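Local coordinates for multicopper oxidase (Pseudomonas thermotolerans, PDB 6VOW), which probably oxidises phenolic and related substrates in the manner of a laccase, passing electrons through its copper centres to reduce dioxygen to water, at residues Y386-L392 and D413-K419; V399-R405 and N420-A426; S326-E330 and L380-A384; T229-N235 and K258-P264. One frame throughout, in Å; residues are numbered along the deposited sequence.

Overall arrangement
Interactions 1, 2 and 3 belong to the C-terminal cupredoxin domain, which supplies part of the copper ligands, whereas interaction 4 belongs to the preceding beta domain. Interaction 1 carries copper ligands, His388 and His391; its centre lies about 10 Å from those of interactions 2 and 3, and it touches both. Glu421 of interaction 2 reaches Tyr415, with OE2 2.7 Å from OH, and Asn382 of interaction 3 reaches Gly418, with ND2 2.5 Å from O. Interactions 2 and 3 share one sheet, where strands 422-428 and 375-382 are neighbours. Interaction 4 packs against interaction 1 across the domain boundary, Pro264 CD lying 3.8 Å from Pro389 CG, with centres about 12 Å apart.

Interaction 1: residues Y386-L392 and D413-K419; sequences YQHPIHL and DTYLLGK. With CU (copper (II) ion), chain D; CU (copper (II) ion), chain C; C2O (Cu-O-Cu linkage), chain B.
His391 overlaps Thr414 and Asp413: its ND1 donates to Thr414 OG1 (2.8 Å) and weakly to Asp413 O (3.0 Å) and Asp413 OD1 (3.3 Å), while Thr414 OG1 donates to Asp413 OD1 (2.8 Å). Asp413 OD2 forms a salt bridge with Arg267. With chi1 t, the His391 ring presents NE2 to a copper at 2.0 Å, shared with His94. Strands 388-392 and 414-417 run antiparallel (156°, axes 4.4 Å apart). His388-Leu417 and Ile390-Tyr415 are hydrogen-bonded pairs (His388 N to Leu417 O 2.8 Å, Leu417 N to His388 O 2.7 Å; Ile390 N to Tyr415 O and Tyr415 N to Ile390 O both 2.8 Å). Leu392 N bonds Asp413 O (3.0 Å). Pro389 and His391 pair with Leu416 and Thr414 on one face; Pro389 CB meets Leu416 CD1 at 3.9 Å. On the other, His388 (chi1 m) binds the second copper through ND1 at 2.0 Å, with Cys439 and His444. One strand thus serves both the type 1 site and the trinuclear cluster, as is typical of multicopper oxidases.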
# COMPACT_ATOMS: atom_id res chain seq x y z
N TYR A 386 -5.39 19.62 -0.52
CA TYR A 386 -5.67 18.30 -0.02
C TYR A 386 -4.63 17.31 -0.54
O TYR A 386 -4.29 17.34 -1.72
CB TYR A 386 -7.08 17.98 -0.41
CG TYR A 386 -8.00 18.84 0.43
CD1 TYR A 386 -8.07 18.65 1.80
CD2 TYR A 386 -8.72 19.90 -0.13
CE1 TYR A 386 -8.85 19.47 2.61
CE2 TYR A 386 -9.51 20.71 0.67
CZ TYR A 386 -9.58 20.47 2.03
OH TYR A 386 -10.34 21.19 2.88
N GLN A 387 -4.02 16.53 0.36
CA GLN A 387 -2.96 15.61 -0.14
C GLN A 387 -3.55 14.40 -0.81
O GLN A 387 -4.64 13.97 -0.44
CB GLN A 387 -1.93 15.23 0.91
CG GLN A 387 -2.36 14.35 2.07
CD GLN A 387 -1.32 14.43 3.18
OE1 GLN A 387 -0.10 14.24 2.96
NE2 GLN A 387 -1.78 14.81 4.37
N HIS A 388 -2.86 13.87 -1.83
CA HIS A 388 -3.39 12.67 -2.47
C HIS A 388 -2.26 11.64 -2.59
O HIS A 388 -1.22 11.96 -3.15
CB HIS A 388 -3.83 13.07 -3.85
CG HIS A 388 -4.94 14.07 -3.87
ND1 HIS A 388 -6.14 13.85 -3.22
CD2 HIS A 388 -5.03 15.28 -4.45
CE1 HIS A 388 -6.92 14.91 -3.40
NE2 HIS A 388 -6.28 15.78 -4.16
N PRO A 389 -2.43 10.41 -2.06
CA PRO A 389 -1.42 9.33 -2.34
C PRO A 389 -1.71 8.72 -3.70
O PRO A 389 -2.67 7.91 -3.89
CB PRO A 389 -1.66 8.34 -1.20
CG PRO A 389 -3.14 8.49 -0.97
CD PRO A 389 -3.35 9.99 -1.02
N ILE A 390 -0.93 9.18 -4.66
CA ILE A 390 -1.24 8.91 -6.01
C ILE A 390 -0.54 7.67 -6.39
O ILE A 390 0.71 7.60 -6.33
CB ILE A 390 -0.79 9.99 -6.92
CG1 ILE A 390 -1.51 11.34 -6.59
CG2 ILE A 390 -1.01 9.53 -8.39
CD1 ILE A 390 -2.93 11.47 -7.02
N HIS A 391 -1.32 6.75 -6.90
CA HIS A 391 -0.82 5.41 -7.19
C HIS A 391 -0.99 4.99 -8.66
O HIS A 391 -1.98 5.32 -9.30
CB HIS A 391 -1.57 4.54 -6.23
CG HIS A 391 -1.38 3.10 -6.47
ND1 HIS A 391 -0.20 2.45 -6.20
CD2 HIS A 391 -2.24 2.16 -6.90
CE1 HIS A 391 -0.32 1.17 -6.50
NE2 HIS A 391 -1.55 0.97 -6.92
N LEU A 392 -0.03 4.28 -9.21
CA LEU A 392 -0.14 3.75 -10.59
C LEU A 392 -0.04 2.24 -10.52
O LEU A 392 0.87 1.72 -9.94
CB LEU A 392 1.03 4.26 -11.37
CG LEU A 392 1.09 3.87 -12.81
CD1 LEU A 392 -0.24 4.23 -13.53
CD2 LEU A 392 2.26 4.60 -13.36
N ASP A 413 5.38 2.81 -6.29
CA ASP A 413 4.10 2.73 -6.99
C ASP A 413 3.17 3.88 -6.51
O ASP A 413 2.07 4.15 -7.07
CB ASP A 413 3.44 1.35 -6.77
CG ASP A 413 3.31 0.98 -5.27
OD1 ASP A 413 2.56 1.69 -4.56
OD2 ASP A 413 3.94 -0.02 -4.78
N THR A 414 3.63 4.61 -5.48
CA THR A 414 2.83 5.68 -4.91
C THR A 414 3.59 6.89 -4.49
O THR A 414 4.62 6.78 -3.92
CB THR A 414 2.01 5.09 -3.78
OG1 THR A 414 1.21 4.12 -4.41
CG2 THR A 414 1.01 6.09 -3.15
N TYR A 415 3.08 8.05 -4.82
CA TYR A 415 3.67 9.29 -4.33
C TYR A 415 2.61 10.07 -3.56
O TYR A 415 1.54 10.34 -4.06
CB TYR A 415 4.18 10.18 -5.45
CG TYR A 415 4.91 11.37 -4.88
CD1 TYR A 415 6.07 11.16 -4.10
CD2 TYR A 415 4.45 12.69 -5.06
CE1 TYR A 415 6.75 12.21 -3.53
CE2 TYR A 415 5.15 13.77 -4.47
CZ TYR A 415 6.32 13.52 -3.72
OH TYR A 415 7.10 14.53 -3.10
N LEU A 416 2.94 10.46 -2.35
CA LEU A 416 2.02 11.25 -1.52
C LEU A 416 2.14 12.74 -1.92
O LEU A 416 3.10 13.49 -1.55
CB LEU A 416 2.29 10.97 -0.00
CG LEU A 416 1.39 11.59 1.05
CD1 LEU A 416 -0.07 11.23 0.90
CD2 LEU A 416 1.89 11.22 2.42
N LEU A 417 1.17 13.13 -2.72
CA LEU A 417 1.18 14.40 -3.40
C LEU A 417 0.59 15.46 -2.53
O LEU A 417 -0.64 15.50 -2.31
CB LEU A 417 0.39 14.29 -4.67
CG LEU A 417 0.62 15.45 -5.63
CD1 LEU A 417 2.06 15.55 -6.03
CD2 LEU A 417 -0.28 15.19 -6.86
N GLY A 418 1.47 16.32 -2.01
CA GLY A 418 1.07 17.27 -0.98
C GLY A 418 0.18 18.31 -1.57
O GLY A 418 -0.07 18.34 -2.79
N LYS A 419 -0.31 19.12 -0.63
CA LYS A 419 -1.16 20.26 -0.85
C LYS A 419 -0.43 21.17 -1.77
O LYS A 419 0.71 21.53 -1.50
CB LYS A 419 -1.34 20.99 0.45
CG LYS A 419 -2.01 20.24 1.61
CD LYS A 419 -2.21 21.24 2.75
CE LYS A 419 -2.76 20.70 4.06
NZ LYS A 419 -3.96 19.85 3.81
CU CU D . -6.87 12.00 -2.86
CU CU C . -2.34 -0.82 -7.19
CU2 C2O B . -3.81 -0.48 -3.67
CU3 C2O B . -5.82 0.68 -7.63
O1 C2O B . -4.74 0.24 -5.65

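Interaction 2: residues V399-R405 and N420-A426; sequences VLSSDRR and NETARVA
A classic beta bulge interrupts the antiparallel pairing of strands 399-402 and 422-426, whose axes approach to 4.6 Å at 164°, in a cupredoxin sheet. Leu400 and Ser401 both face Arg424: Leu400 N donates to Arg424 O at 2.8 Å, Ser401 N only weakly to Arg424 O at 3.3 Å, and Arg424 N returns a bond to Ser401 O at 2.9 Å. The extra residue, Leu400 (phi/psi -95/-64), shifts the register by one between the Val399-Val425 and Ser401-Arg424 pairs. Ser402-Ala423 follows as a non-hydrogen-bonded pair, CA to CA 4.1 Å. With chi1 p, Ser401 offers OG to Arg424 NH1 at 3.0 Å, a bond on the face away from Val399 and Val425, whose CG2 atoms meet at 4.3 Å. Leu400 CD1 packs on Ala426 CB at 3.6 Å.

Beyond the strand the chain turns, and Asp403 carries the hydrogen bonding one residue past the last bridge: its N donates to Thr422 O (2.8 Å) and its OD2 accepts from Thr422 N (2.7 Å). Ser402 OG, less surely placed, accepts from Arg404 N (3.1 Å) in an ST turn. Arg405 NE makes a long salt bridge to Glu421 OE1 (3.8 Å); Glu421 also accepts from Gly418 N. Tyr415 of the facing sheet covers Val399, Ser402 and Ala423, an arrangement characteristic of the two-sheet cupredoxin sandwich.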
# COMPACT_ATOMS: atom_id res chain seq x y z
N VAL A 399 10.61 8.70 -8.41
CA VAL A 399 10.26 10.06 -8.00
C VAL A 399 11.45 10.93 -8.22
O VAL A 399 12.56 10.66 -7.68
CB VAL A 399 9.93 10.08 -6.51
CG1 VAL A 399 9.49 11.47 -6.07
CG2 VAL A 399 8.84 9.09 -6.24
N LEU A 400 11.26 11.98 -9.00
CA LEU A 400 12.42 12.73 -9.42
C LEU A 400 12.61 13.91 -8.46
O LEU A 400 13.63 13.98 -7.70
CB LEU A 400 12.25 13.19 -10.85
CG LEU A 400 12.81 12.45 -12.02
CD1 LEU A 400 12.54 10.96 -11.88
CD2 LEU A 400 12.25 13.03 -13.30
N SER A 401 11.60 14.78 -8.50
CA SER A 401 11.65 16.10 -7.83
C SER A 401 10.27 16.50 -7.33
O SER A 401 9.24 15.91 -7.73
CB SER A 401 12.17 17.17 -8.81
OG SER A 401 11.45 17.17 -10.03
N SER A 402 10.27 17.51 -6.46
CA SER A 402 9.00 18.15 -6.06
C SER A 402 9.14 19.65 -5.97
O SER A 402 10.23 20.14 -5.86
CB SER A 402 8.52 17.59 -4.76
OG SER A 402 7.32 18.21 -4.42
N ASP A 403 8.02 20.37 -6.07
CA ASP A 403 7.93 21.79 -5.67
C ASP A 403 8.41 22.00 -4.25
O ASP A 403 9.10 22.95 -3.94
CB ASP A 403 6.46 22.21 -5.57
CG ASP A 403 5.92 22.84 -6.82
OD1 ASP A 403 6.73 23.37 -7.63
OD2 ASP A 403 4.65 22.82 -6.95
N ARG A 404 7.94 21.11 -3.39
CA ARG A 404 7.91 21.39 -1.99
C ARG A 404 9.09 20.69 -1.36
O ARG A 404 9.97 21.33 -0.79
CB ARG A 404 6.59 20.88 -1.35
CG ARG A 404 5.32 21.03 -2.18
CD ARG A 404 4.55 22.31 -1.94
NE ARG A 404 5.03 23.46 -2.70
CZ ARG A 404 4.31 24.55 -2.98
NH1 ARG A 404 3.05 24.68 -2.56
NH2 ARG A 404 4.88 25.53 -3.68
N ARG A 405 9.09 19.37 -1.51
CA ARG A 405 10.03 18.52 -0.83
C ARG A 405 11.36 18.59 -1.58
O ARG A 405 11.41 18.94 -2.78
CB ARG A 405 9.45 17.08 -0.77
CG ARG A 405 8.07 16.97 -0.10
CD ARG A 405 7.61 15.54 0.31
NE ARG A 405 6.13 15.39 0.39
CZ ARG A 405 5.41 14.64 1.25
NH1 ARG A 405 5.97 13.88 2.19
NH2 ARG A 405 4.08 14.67 1.16
N ASN A 420 -1.09 21.55 -2.86
CA ASN A 420 -0.50 22.40 -3.90
C ASN A 420 0.87 21.96 -4.37
O ASN A 420 1.65 22.77 -4.79
CB ASN A 420 -0.42 23.84 -3.41
CG ASN A 420 -1.71 24.59 -3.58
OD1 ASN A 420 -2.76 24.06 -4.02
ND2 ASN A 420 -1.67 25.86 -3.17
N GLU A 421 1.18 20.68 -4.29
CA GLU A 421 2.50 20.26 -4.69
C GLU A 421 2.53 19.94 -6.21
O GLU A 421 1.60 19.35 -6.77
CB GLU A 421 2.94 19.06 -3.84
CG GLU A 421 4.27 18.46 -4.24
CD GLU A 421 4.72 17.27 -3.39
OE1 GLU A 421 4.03 16.78 -2.42
OE2 GLU A 421 5.85 16.82 -3.74
N THR A 422 3.62 20.33 -6.88
CA THR A 422 3.91 19.78 -8.23
C THR A 422 5.13 18.87 -8.16
O THR A 422 6.25 19.38 -8.03
CB THR A 422 4.16 20.84 -9.30
OG1 THR A 422 2.92 21.51 -9.61
CG2 THR A 422 4.71 20.18 -10.59
N ALA A 423 4.91 17.55 -8.31
CA ALA A 423 6.01 16.55 -8.35
C ALA A 423 6.24 15.90 -9.76
O ALA A 423 5.33 15.75 -10.61
CB ALA A 423 5.81 15.52 -7.24
N ARG A 424 7.49 15.59 -10.02
CA ARG A 424 7.85 15.00 -11.28
C ARG A 424 8.31 13.58 -10.98
O ARG A 424 9.04 13.31 -10.02
CB ARG A 424 8.91 15.86 -11.95
CG ARG A 424 8.33 17.16 -12.47
CD ARG A 424 9.38 18.15 -12.90
NE ARG A 424 10.11 17.70 -14.07
CZ ARG A 424 11.35 17.22 -14.07
NH1 ARG A 424 12.06 17.09 -12.95
NH2 ARG A 424 11.91 16.86 -15.23
N VAL A 425 7.82 12.69 -11.81
CA VAL A 425 7.86 11.28 -11.60
C VAL A 425 8.14 10.66 -12.99
O VAL A 425 7.62 11.14 -14.00
CB VAL A 425 6.49 10.89 -10.97
CG1 VAL A 425 5.90 9.64 -11.55
CG2 VAL A 425 6.60 10.72 -9.49
N ALA A 426 8.95 9.61 -13.04
CA ALA A 426 9.36 9.00 -14.29
C ALA A 426 9.30 7.47 -14.28
O ALA A 426 9.59 6.82 -13.28
CB ALA A 426 10.76 9.48 -14.61

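Interaction 3: residues S326-E330 and L380-A384; sequences SFRFE and LRNLA
Three backbone hydrogen bonds zip 326-330 to 380-384: Arg381 N to Phe327 O (3.0 Å), Phe329 N to Arg381 O (2.9 Å) and Leu383 N to Phe329 O (2.6 Å). The strands are parallel, their axes 20° apart and 5.0 Å at closest, in the register Phe327-Leu380, Arg328-Arg381 and Phe329-Asn382 with CA-CA distances of 5.4, 5.1 and 4.9 Å. Extended backbones hold until a cis peptide precedes Glu330. Asn382 (chi1 t) sends ND2 to Gly418 O and Tyr386 O, tying this sheet to the loops flanking strands 388-392 and 414-417 of the copper-bearing sheet. On the outer face Arg328 and Arg381, both chi1 m, lie side by side despite like charge, Arg328 CD 3.2 Å from Arg381 NH1, and Arg328 CB touches Leu383 CD1 at 3.9 Å. On the inner face Phe329 (chi1 m) turns its ring edge to Leu380, CE2 4.0 Å from Leu380 CA and 4.1 Å from Leu380 CD2; the ring also rests on Ile390 and Leu417. Phe327, with chi1 m, swings its ring away from 380-384 to meet Phe437 edge-to-face. The parallel pairing of 323-329 with 375-382 at the edge of one of two packed sheets is typical of the cupredoxin Greek-key beta sandwich.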
# COMPACT_ATOMS: atom_id res chain seq x y z
N SER A 326 1.44 15.73 -18.31
CA SER A 326 1.07 16.47 -17.17
C SER A 326 -0.29 16.05 -16.78
O SER A 326 -1.17 15.84 -17.63
CB SER A 326 1.12 17.94 -17.43
OG SER A 326 1.45 18.51 -16.17
N PHE A 327 -0.46 15.90 -15.48
CA PHE A 327 -1.70 15.45 -14.91
C PHE A 327 -2.11 16.47 -13.85
O PHE A 327 -1.28 16.86 -12.98
CB PHE A 327 -1.53 14.03 -14.34
CG PHE A 327 -1.31 12.97 -15.40
CD1 PHE A 327 -0.04 12.46 -15.65
CD2 PHE A 327 -2.37 12.48 -16.13
CE1 PHE A 327 0.15 11.47 -16.61
CE2 PHE A 327 -2.18 11.53 -17.11
CZ PHE A 327 -0.94 11.01 -17.36
N ARG A 328 -3.37 16.93 -13.94
CA ARG A 328 -3.95 17.89 -12.95
C ARG A 328 -4.98 17.25 -12.02
O ARG A 328 -5.99 16.75 -12.48
CB ARG A 328 -4.59 19.08 -13.68
CG ARG A 328 -3.62 19.90 -14.54
CD ARG A 328 -4.35 20.98 -15.32
NE ARG A 328 -5.55 20.48 -16.01
CZ ARG A 328 -5.56 19.72 -17.12
NH1 ARG A 328 -4.43 19.33 -17.72
NH2 ARG A 328 -6.72 19.35 -17.63
N PHE A 329 -4.73 17.32 -10.71
CA PHE A 329 -5.65 16.79 -9.68
C PHE A 329 -6.18 18.03 -8.89
O PHE A 329 -5.35 18.71 -8.33
CB PHE A 329 -4.90 15.77 -8.66
CG PHE A 329 -3.99 14.74 -9.32
CD1 PHE A 329 -4.40 13.40 -9.48
CD2 PHE A 329 -2.69 15.06 -9.75
CE1 PHE A 329 -3.59 12.44 -10.11
CE2 PHE A 329 -1.87 14.10 -10.38
CZ PHE A 329 -2.32 12.79 -10.55
N GLU A 330 -7.46 18.44 -8.79
CA GLU A 330 -8.61 18.17 -9.62
C GLU A 330 -8.72 19.41 -10.48
O GLU A 330 -7.86 20.30 -10.39
CB GLU A 330 -9.88 17.96 -8.74
CG GLU A 330 -10.47 19.19 -7.96
CD GLU A 330 -11.99 19.64 -8.26
OE1 GLU A 330 -12.14 20.84 -8.57
OE2 GLU A 330 -13.05 18.91 -8.15
N LEU A 380 3.10 15.59 -11.78
CA LEU A 380 1.92 15.39 -10.95
C LEU A 380 1.64 16.72 -10.27
O LEU A 380 2.43 17.11 -9.46
CB LEU A 380 2.22 14.32 -9.89
CG LEU A 380 2.70 12.97 -10.41
CD1 LEU A 380 2.82 12.03 -9.26
CD2 LEU A 380 1.68 12.39 -11.34
N ARG A 381 0.55 17.41 -10.66
CA ARG A 381 0.16 18.76 -10.12
C ARG A 381 -1.08 18.62 -9.21
O ARG A 381 -2.17 18.31 -9.68
CB ARG A 381 -0.19 19.78 -11.26
CG ARG A 381 0.90 19.90 -12.32
CD ARG A 381 0.39 20.61 -13.57
NE ARG A 381 0.00 21.97 -13.23
CZ ARG A 381 -0.87 22.70 -13.89
NH1 ARG A 381 -1.47 22.24 -14.99
NH2 ARG A 381 -1.14 23.92 -13.45
N ASN A 382 -0.93 18.85 -7.91
CA ASN A 382 -2.09 18.85 -6.98
C ASN A 382 -2.54 20.31 -6.98
O ASN A 382 -1.88 21.20 -6.40
CB ASN A 382 -1.64 18.40 -5.61
CG ASN A 382 -2.79 18.09 -4.63
OD1 ASN A 382 -3.96 18.24 -4.93
ND2 ASN A 382 -2.43 17.66 -3.42
N LEU A 383 -3.66 20.56 -7.67
CA LEU A 383 -4.31 21.86 -7.66
C LEU A 383 -5.34 21.95 -6.53
O LEU A 383 -6.50 22.34 -6.76
CB LEU A 383 -4.95 22.14 -9.00
CG LEU A 383 -4.09 21.89 -10.24
CD1 LEU A 383 -4.90 22.29 -11.47
CD2 LEU A 383 -2.76 22.63 -10.19
N ALA A 384 -4.92 21.60 -5.32
CA ALA A 384 -5.78 21.70 -4.13
C ALA A 384 -4.98 21.74 -2.83
O ALA A 384 -3.74 21.55 -2.80
CB ALA A 384 -6.82 20.60 -4.09

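Interaction 4: residues T229-N235 and K258-P264; sequences TVTYRLN and KEYWLGP
Four backbone hydrogen bonds satisfy the paired donors and acceptors of strands 232-235 and 260-262, which run antiparallel at 142° with axes 4.6 Å apart. Tyr232 N reaches Leu262 O (3.0 Å), Leu262 N reaches Tyr232 O (2.9 Å), Leu234 N reaches Tyr260 O (2.7 Å) and Tyr260 N reaches Leu234 O (2.6 Å). Between them Arg233 and Trp261 form a non-hydrogen-bonded pair, CA to CA 4.6 Å; Arg233, centre of an inverse gamma turn (phi/psi -86/77), gives its N to Asn285 OD1. Trp261 NE1 donates to Glu259 OE2 (2.8 Å). Glu259 OE1 takes a water hydrogen (2.5 Å to the oxygen), and that water accepts from Arg233 NE (2.8 Å), bridging charges too far apart for a salt bridge. Arg233, with chi1 m, lays CD over the Trp261 six-membered ring, 3.9 Å from its centroid, in a CH-pi contact. On the opposite face Leu234 CD1 packs on Leu262 CD2 (3.8 Å). Val230 O and Leu262 O each accept from Asn225 ND2, and Tyr232 OH pairs with Thr173 OG1. Strand 260-262 edges its sheet, strand 232-235 pairs on its other side with 280-285, and Leu234 and Leu262 face Ile268 of strand 267-273 in the other sheet.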
# COMPACT_ATOMS: atom_id res chain seq x y z
N THR A 229 -7.86 5.76 4.17
CA THR A 229 -7.69 7.28 4.10
C THR A 229 -6.57 7.91 4.95
O THR A 229 -6.06 8.99 4.59
CB THR A 229 -9.03 8.03 4.44
OG1 THR A 229 -9.08 8.39 5.81
CG2 THR A 229 -10.14 7.18 4.17
N VAL A 230 -6.20 7.28 6.05
CA VAL A 230 -5.24 7.88 6.96
C VAL A 230 -3.78 7.96 6.45
O VAL A 230 -3.30 7.11 5.81
CB VAL A 230 -5.35 7.26 8.35
CG1 VAL A 230 -4.31 7.82 9.28
CG2 VAL A 230 -6.73 7.53 8.92
N THR A 231 -3.13 9.08 6.67
CA THR A 231 -1.69 9.17 6.57
C THR A 231 -1.10 9.21 7.98
O THR A 231 -1.32 10.15 8.67
CB THR A 231 -1.32 10.42 5.84
OG1 THR A 231 -1.65 10.23 4.46
CG2 THR A 231 0.14 10.66 5.94
N TYR A 232 -0.35 8.20 8.37
CA TYR A 232 0.26 8.11 9.68
C TYR A 232 1.61 8.81 9.65
O TYR A 232 2.47 8.49 8.85
CB TYR A 232 0.45 6.70 10.04
CG TYR A 232 -0.82 5.94 10.01
CD1 TYR A 232 -1.73 6.01 11.06
CD2 TYR A 232 -1.10 5.06 8.95
CE1 TYR A 232 -2.93 5.31 11.00
CE2 TYR A 232 -2.25 4.33 8.92
CZ TYR A 232 -3.16 4.47 9.94
OH TYR A 232 -4.32 3.73 9.84
N ARG A 233 1.74 9.81 10.52
CA ARG A 233 2.95 10.65 10.64
C ARG A 233 3.84 9.91 11.56
O ARG A 233 3.91 10.17 12.75
CB ARG A 233 2.61 12.04 11.16
CG ARG A 233 1.70 12.74 10.17
CD ARG A 233 1.58 14.25 10.40
NE ARG A 233 1.25 14.63 11.79
CZ ARG A 233 0.11 14.33 12.44
NH1 ARG A 233 -0.86 13.58 11.87
NH2 ARG A 233 -0.05 14.77 13.70
N LEU A 234 4.44 8.89 11.01
CA LEU A 234 5.16 7.90 11.86
C LEU A 234 6.40 8.48 12.42
O LEU A 234 7.19 9.12 11.73
CB LEU A 234 5.56 6.66 11.03
CG LEU A 234 4.52 5.71 10.46
CD1 LEU A 234 5.23 4.58 9.73
CD2 LEU A 234 3.64 5.13 11.54
N ASN A 235 6.63 8.20 13.67
CA ASN A 235 7.79 8.73 14.35
C ASN A 235 8.01 7.73 15.43
O ASN A 235 7.05 7.04 15.81
CB ASN A 235 7.55 10.18 14.82
CG ASN A 235 6.43 10.30 15.80
OD1 ASN A 235 5.27 10.54 15.44
ND2 ASN A 235 6.75 10.15 17.05
N LYS A 258 12.60 12.65 12.09
CA LYS A 258 11.47 13.17 12.88
C LYS A 258 10.20 12.42 12.57
O LYS A 258 9.49 12.00 13.48
CB LYS A 258 11.26 14.68 12.59
CG LYS A 258 10.08 15.39 13.31
CD LYS A 258 9.88 15.04 14.79
CE LYS A 258 11.11 15.29 15.66
NZ LYS A 258 11.07 16.57 16.42
N GLU A 259 9.90 12.25 11.29
CA GLU A 259 8.68 11.54 10.99
C GLU A 259 8.70 11.00 9.61
O GLU A 259 9.48 11.42 8.76
CB GLU A 259 7.43 12.41 11.27
CG GLU A 259 7.48 13.79 10.65
CD GLU A 259 6.22 14.61 10.93
OE1 GLU A 259 5.49 14.34 11.93
OE2 GLU A 259 5.99 15.52 10.12
N TYR A 260 7.93 9.97 9.38
CA TYR A 260 7.75 9.56 7.99
C TYR A 260 6.24 9.55 7.72
O TYR A 260 5.49 8.96 8.49
CB TYR A 260 8.39 8.20 7.76
CG TYR A 260 8.28 7.81 6.32
CD1 TYR A 260 7.14 7.17 5.84
CD2 TYR A 260 9.31 8.09 5.42
CE1 TYR A 260 7.04 6.80 4.51
CE2 TYR A 260 9.20 7.72 4.13
CZ TYR A 260 8.05 7.05 3.69
OH TYR A 260 7.91 6.73 2.35
N TRP A 261 5.81 10.18 6.66
CA TRP A 261 4.37 10.27 6.32
C TRP A 261 3.99 9.07 5.49
O TRP A 261 4.27 9.01 4.26
CB TRP A 261 4.05 11.55 5.54
CG TRP A 261 4.10 12.81 6.39
CD1 TRP A 261 5.05 13.13 7.30
CD2 TRP A 261 3.18 13.89 6.39
NE1 TRP A 261 4.80 14.33 7.85
CE2 TRP A 261 3.64 14.83 7.33
CE3 TRP A 261 1.99 14.15 5.72
CZ2 TRP A 261 2.97 16.02 7.59
CZ3 TRP A 261 1.31 15.32 5.97
CH2 TRP A 261 1.81 16.25 6.90
N LEU A 262 3.38 8.10 6.14
CA LEU A 262 3.00 6.86 5.52
C LEU A 262 1.59 7.05 5.09
O LEU A 262 0.65 6.92 5.89
CB LEU A 262 3.01 5.68 6.55
CG LEU A 262 2.98 4.25 5.95
CD1 LEU A 262 4.23 4.12 5.20
CD2 LEU A 262 3.04 3.17 7.00
N GLY A 263 1.43 7.39 3.84
CA GLY A 263 0.11 7.44 3.24
C GLY A 263 -0.59 6.11 3.03
O GLY A 263 0.01 5.06 3.09
N PRO A 264 -1.89 6.17 2.73
CA PRO A 264 -2.63 4.91 2.49
C PRO A 264 -1.99 4.14 1.35
O PRO A 264 -1.57 4.73 0.28
CB PRO A 264 -4.04 5.38 2.18
CG PRO A 264 -4.12 6.81 2.68
CD PRO A 264 -2.75 7.37 2.59
O HOH W 1 3.54 15.25 13.19